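Local coordinates for pinoresinol-lariciresinol reductase (Thuja plicata, PDB 1QYD), which catalyses the NADPH-dependent, enantioselective reduction of (-)-pinoresinol to (-)-lariciresinol and on to (+)-secoisolariciresinol in lignan biosynthesis, at residues 117-121 with 155-159; 161-165 with 305-309. One frame throughout, in Å; residues are numbered along the deposited sequence.

Interaction 1 of 2, residues 117-121 with 155-159; sequences FGMDP and VSSNM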
loop_
_atom_site.group_PDB
_atom_site.type_symbol
_atom_site.label_atom_id
_atom_site.label_comp_id
_atom_site.label_asym_id
_atom_site.label_seq_id
_atom_site.Cartn_x
_atom_site.Cartn_y
_atom_site.Cartn_z
ATOM N N PHE A 117 9.834 4.642 15.801
ATOM C CA PHE A 117 9.130 4.791 17.079
ATOM C C PHE A 117 8.214 3.617 17.511
ATOM O O PHE A 117 7.180 3.807 18.158
ATOM C CB PHE A 117 8.339 6.138 17.032
ATOM C CG PHE A 117 9.163 7.373 16.685
ATOM C CD1 PHE A 117 9.134 7.867 15.369
ATOM C CD2 PHE A 117 9.985 7.974 17.653
ATOM C CE1 PHE A 117 9.940 8.954 15.024
ATOM C CE2 PHE A 117 10.787 9.066 17.299
ATOM C CZ PHE A 117 10.764 9.548 15.989
ATOM N N GLY A 118 8.680 2.386 17.219
ATOM C CA GLY A 118 7.968 1.143 17.469
ATOM C C GLY A 118 8.879 -0.087 17.577
ATOM O O GLY A 118 9.997 -0.031 18.081
ATOM N N MET A 119 8.356 -1.205 17.064
ATOM C CA MET A 119 8.929 -2.542 17.129
ATOM C C MET A 119 10.321 -2.936 16.630
ATOM O O MET A 119 10.872 -3.942 17.108
ATOM C CB MET A 119 8.002 -3.525 16.456
ATOM C CG MET A 119 6.671 -3.723 17.136
ATOM S SD MET A 119 5.875 -5.242 16.549
ATOM C CE MET A 119 6.042 -6.146 18.056
ATOM N N ASP A 120 10.871 -2.194 15.659
ATOM C CA ASP A 120 12.148 -2.396 14.963
ATOM C C ASP A 120 12.074 -3.406 13.811
ATOM O O ASP A 120 12.292 -4.611 13.978
ATOM C CB ASP A 120 13.282 -2.836 15.919
ATOM C CG ASP A 120 14.691 -2.864 15.322
ATOM O OD1 ASP A 120 15.658 -2.834 16.072
ATOM O OD2 ASP A 120 14.868 -2.924 14.117
ATOM N N PRO A 121 11.907 -2.882 12.577
ATOM C CA PRO A 121 11.673 -3.644 11.371
ATOM C C PRO A 121 12.640 -4.736 10.974
ATOM O O PRO A 121 12.196 -5.799 10.534
ATOM C CB PRO A 121 11.545 -2.583 10.317
ATOM C CG PRO A 121 12.329 -1.440 10.863
ATOM C CD PRO A 121 11.820 -1.455 12.269
ATOM N N VAL A 155 15.249 5.105 16.179
ATOM C CA VAL A 155 14.654 5.190 17.493
ATOM C C VAL A 155 13.516 4.208 17.631
ATOM O O VAL A 155 12.374 4.552 17.348
ATOM C CB VAL A 155 14.145 6.617 17.773
ATOM C CG1 VAL A 155 15.193 7.393 18.543
ATOM C CG2 VAL A 155 13.865 7.347 16.455
ATOM N N SER A 156 13.868 2.954 17.999
ATOM C CA SER A 156 12.934 1.861 18.311
ATOM C C SER A 156 12.593 2.074 19.778
ATOM O O SER A 156 13.434 1.957 20.667
ATOM C CB SER A 156 13.615 0.551 18.140
ATOM O OG SER A 156 12.574 -0.385 18.146
ATOM N N SER A 157 11.350 2.470 20.010
ATOM C CA SER A 157 10.938 3.004 21.291
ATOM C C SER A 157 9.798 2.279 22.004
ATOM O O SER A 157 9.411 2.606 23.116
ATOM C CB SER A 157 10.606 4.450 21.018
ATOM O OG SER A 157 9.478 4.538 20.152
ATOM N N ASN A 158 9.242 1.295 21.305
ATOM C CA ASN A 158 8.226 0.343 21.758
ATOM C C ASN A 158 6.774 0.802 21.940
ATOM O O ASN A 158 6.204 1.386 21.011
ATOM C CB ASN A 158 8.762 -0.332 23.058
ATOM C CG ASN A 158 10.076 -1.095 22.822
ATOM O OD1 ASN A 158 11.106 -0.860 23.479
ATOM N ND2 ASN A 158 10.063 -2.011 21.847
ATOM N N MET A 159 6.105 0.522 23.062
ATOM C CA MET A 159 4.700 0.833 23.190
ATOM C C MET A 159 4.527 2.148 23.868
ATOM O O MET A 159 5.148 2.385 24.908
ATOM C CB MET A 159 3.944 -0.223 24.011
ATOM C CG MET A 159 3.781 -1.561 23.300
ATOM S SD MET A 159 2.803 -2.744 24.246
ATOM C CE MET A 159 4.094 -3.241 25.319
#
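The phenyl ring of F117 lies against V155, whose methyl CG2 sits over one ring face, 4.1 Å from the ring centroid, in a CH-pi contact; V200 and T204 of helix 197-207 also touch the F117 side chain. A flat ring and a branched aliphatic chain suit this buried position. Beside them the backbones join, F117 N donating to V155 O (3.0 Å), while F117 CA comes within 3.3 Å of the same V155 O. The two segments cross at roughly right angles (85° end to end), so this is a loop crossing the end of strand 154-156 rather than an added strand. The next link comes from a side chain: S156 OG donates to G118 O at 2.6 Å, and the short serine hydroxyl suits a carbonyl lying this close. G118 adopts phi/psi of -157/-144, easy for glycine but strained for other residues. D120 packs its CB against S156 OG (3.4 Å), but its carboxylate forms a salt bridge with R142, a probable NADP(+)-binding residue. Two buried carbonyls, V155 O and G118 O, thus each find a donor across the contact, so neither is left unsatisfied where the loop crosses the strand.

Interaction 2 of 2, residues 161-165 with 305-309; sequences AGYFA and MDSYL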
loop_
_atom_site.group_PDB
_atom_site.type_symbol
_atom_site.label_atom_id
_atom_site.label_comp_id
_atom_site.label_asym_id
_atom_site.label_seq_id
_atom_site.Cartn_x
_atom_site.Cartn_y
_atom_site.Cartn_z
ATOM N N ALA A 161 2.526 4.335 26.172
ATOM C CA ALA A 161 1.630 3.988 27.255
ATOM C C ALA A 161 0.186 4.450 27.039
ATOM O O ALA A 161 -0.759 3.738 27.352
ATOM C CB ALA A 161 2.233 4.591 28.472
ATOM N N GLY A 162 -0.040 5.609 26.423
ATOM C CA GLY A 162 -1.380 6.065 26.094
ATOM C C GLY A 162 -1.985 5.403 24.873
ATOM O O GLY A 162 -2.872 5.951 24.232
ATOM N N TYR A 163 -1.500 4.231 24.514
ATOM C CA TYR A 163 -2.029 3.487 23.389
ATOM C C TYR A 163 -2.222 2.048 23.821
ATOM O O TYR A 163 -3.089 1.362 23.284
ATOM C CB TYR A 163 -1.061 3.513 22.229
ATOM C CG TYR A 163 -1.602 4.278 21.050
ATOM C CD1 TYR A 163 -2.633 3.747 20.282
ATOM C CD2 TYR A 163 -1.083 5.536 20.761
ATOM C CE1 TYR A 163 -3.152 4.491 19.223
ATOM C CE2 TYR A 163 -1.589 6.290 19.703
ATOM C CZ TYR A 163 -2.619 5.752 18.952
ATOM O OH TYR A 163 -3.116 6.479 17.914
ATOM N N PHE A 164 -1.391 1.563 24.758
ATOM C CA PHE A 164 -1.509 0.192 25.217
ATOM C C PHE A 164 -1.805 0.096 26.705
ATOM O O PHE A 164 -2.430 -0.867 27.113
ATOM C CB PHE A 164 -0.210 -0.605 24.832
ATOM C CG PHE A 164 -0.158 -0.888 23.326
ATOM C CD1 PHE A 164 0.636 -0.095 22.478
ATOM C CD2 PHE A 164 -0.985 -1.864 22.768
ATOM C CE1 PHE A 164 0.588 -0.265 21.092
ATOM C CE2 PHE A 164 -1.035 -2.031 21.387
ATOM C CZ PHE A 164 -0.252 -1.229 20.554
ATOM N N ALA A 165 -1.414 1.038 27.555
ATOM C CA ALA A 165 -1.751 0.995 28.981
ATOM C C ALA A 165 -3.009 1.764 29.343
ATOM O O ALA A 165 -3.526 1.746 30.466
ATOM C CB ALA A 165 -0.668 1.591 29.840
ATOM N N MET A 305 4.736 3.087 34.720
ATOM C CA MET A 305 3.323 2.873 34.420
ATOM C C MET A 305 2.383 3.060 35.621
ATOM O O MET A 305 1.170 3.058 35.523
ATOM C CB MET A 305 3.183 1.490 33.838
ATOM C CG MET A 305 4.104 1.334 32.663
ATOM S SD MET A 305 3.872 2.764 31.594
ATOM C CE MET A 305 2.386 2.155 30.901
ATOM N N ASP A 306 2.963 3.236 36.794
ATOM C CA ASP A 306 2.326 3.540 38.048
ATOM C C ASP A 306 2.049 5.015 37.955
ATOM O O ASP A 306 0.908 5.438 38.029
ATOM C CB ASP A 306 3.299 3.211 39.183
ATOM C CG ASP A 306 3.596 1.712 39.340
ATOM O OD1 ASP A 306 4.286 1.117 38.501
ATOM O OD2 ASP A 306 3.105 1.122 40.307
ATOM N N SER A 307 3.059 5.836 37.721
ATOM C CA SER A 307 2.844 7.261 37.602
ATOM C C SER A 307 2.066 7.690 36.352
ATOM O O SER A 307 1.328 8.679 36.392
ATOM C CB SER A 307 4.220 7.870 37.699
ATOM O OG SER A 307 4.801 7.412 38.923
ATOM N N TYR A 308 2.183 6.944 35.246
ATOM C CA TYR A 308 1.380 7.170 34.051
ATOM C C TYR A 308 -0.069 6.735 34.295
ATOM O O TYR A 308 -0.995 7.480 33.966
ATOM C CB TYR A 308 1.940 6.388 32.869
ATOM C CG TYR A 308 1.344 6.809 31.526
ATOM C CD1 TYR A 308 1.970 7.814 30.809
ATOM C CD2 TYR A 308 0.180 6.227 31.003
ATOM C CE1 TYR A 308 1.463 8.251 29.596
ATOM C CE2 TYR A 308 -0.336 6.662 29.770
ATOM C CZ TYR A 308 0.319 7.679 29.078
ATOM O OH TYR A 308 -0.153 8.143 27.864
ATOM N N LEU A 309 -0.329 5.541 34.870
ATOM C CA LEU A 309 -1.695 5.137 35.187
ATOM C C LEU A 309 -2.317 5.934 36.348
ATOM O O LEU A 309 -3.531 6.129 36.377
ATOM C CB LEU A 309 -1.688 3.601 35.431
ATOM C CG LEU A 309 -1.630 2.758 34.129
ATOM C CD1 LEU A 309 -1.204 1.350 34.430
ATOM C CD2 LEU A 309 -3.007 2.644 33.490
#
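Two short helical turns, 161-164 and 305-309, meet through small residues on one side and large ones on the other. A161 and A165, one turn apart and tied by the A165 N to A161 O hydrogen bond (2.8 Å), present their methyls to the second helix. Into the space before them bends M305, whose flexible, unbranched chain curls so that its terminal CE lies 3.4 Å from A161 CB and 3.3 Å from A165 CB. Y308 takes the neighbouring place: A161 CB rests over the face of its ring, 3.5 Å from the centroid and almost on the ring normal, a CH-pi contact in which a methyl bump meets a flat wall. The ring reaches past A161 to G162, where a side chain would have no room, since an ideal CB would stand 2.4 Å from Y308 OH. That hydroxyl is hydrogen-bonded to E197, so the tyrosine combines an apolar face with a polar tip. At the other end L309 lays CD2 against A165 O (3.2 Å), with A165 CB 4.5 Å from the same methyl. A longer side chain at A161 or A165 would probably compete for the space M305 CE and the Y308 ring occupy; CA atoms of A161 and M305 are 7.4 Å apart. I235 of helix 229-241 touches M305 and L309, while W194 of strand 191-195 touches M305 and A165, one from each segment. This is close helix-to-helix packing with alanines at the interface, joining the turn after strand 159-160 to the C-terminal helix of the NmrA-type reductase fold.

In the fold
Interactions 1 and 2 follow one another along the chain, with centres about 17 Å apart, and they meet directly where M159 CG packs on F164 CD1 at 3.6 Å. The chain from 155 to 165 leads from strand 154-156 to the helical turn that packs on 305-309. Interaction 1 is nearer the inferred cofactor site: the side chain of F117 is about 4 Å from that of I16, in the probable glycine-rich NADP(+)-binding loop, and P121 touches K138, the inferred proton acceptor. The touching residues of interaction 2 are farther off, G162 about 10 Å from the Y15 side chain, but Y163, which takes no part in the contact with 305-309, touches Y15.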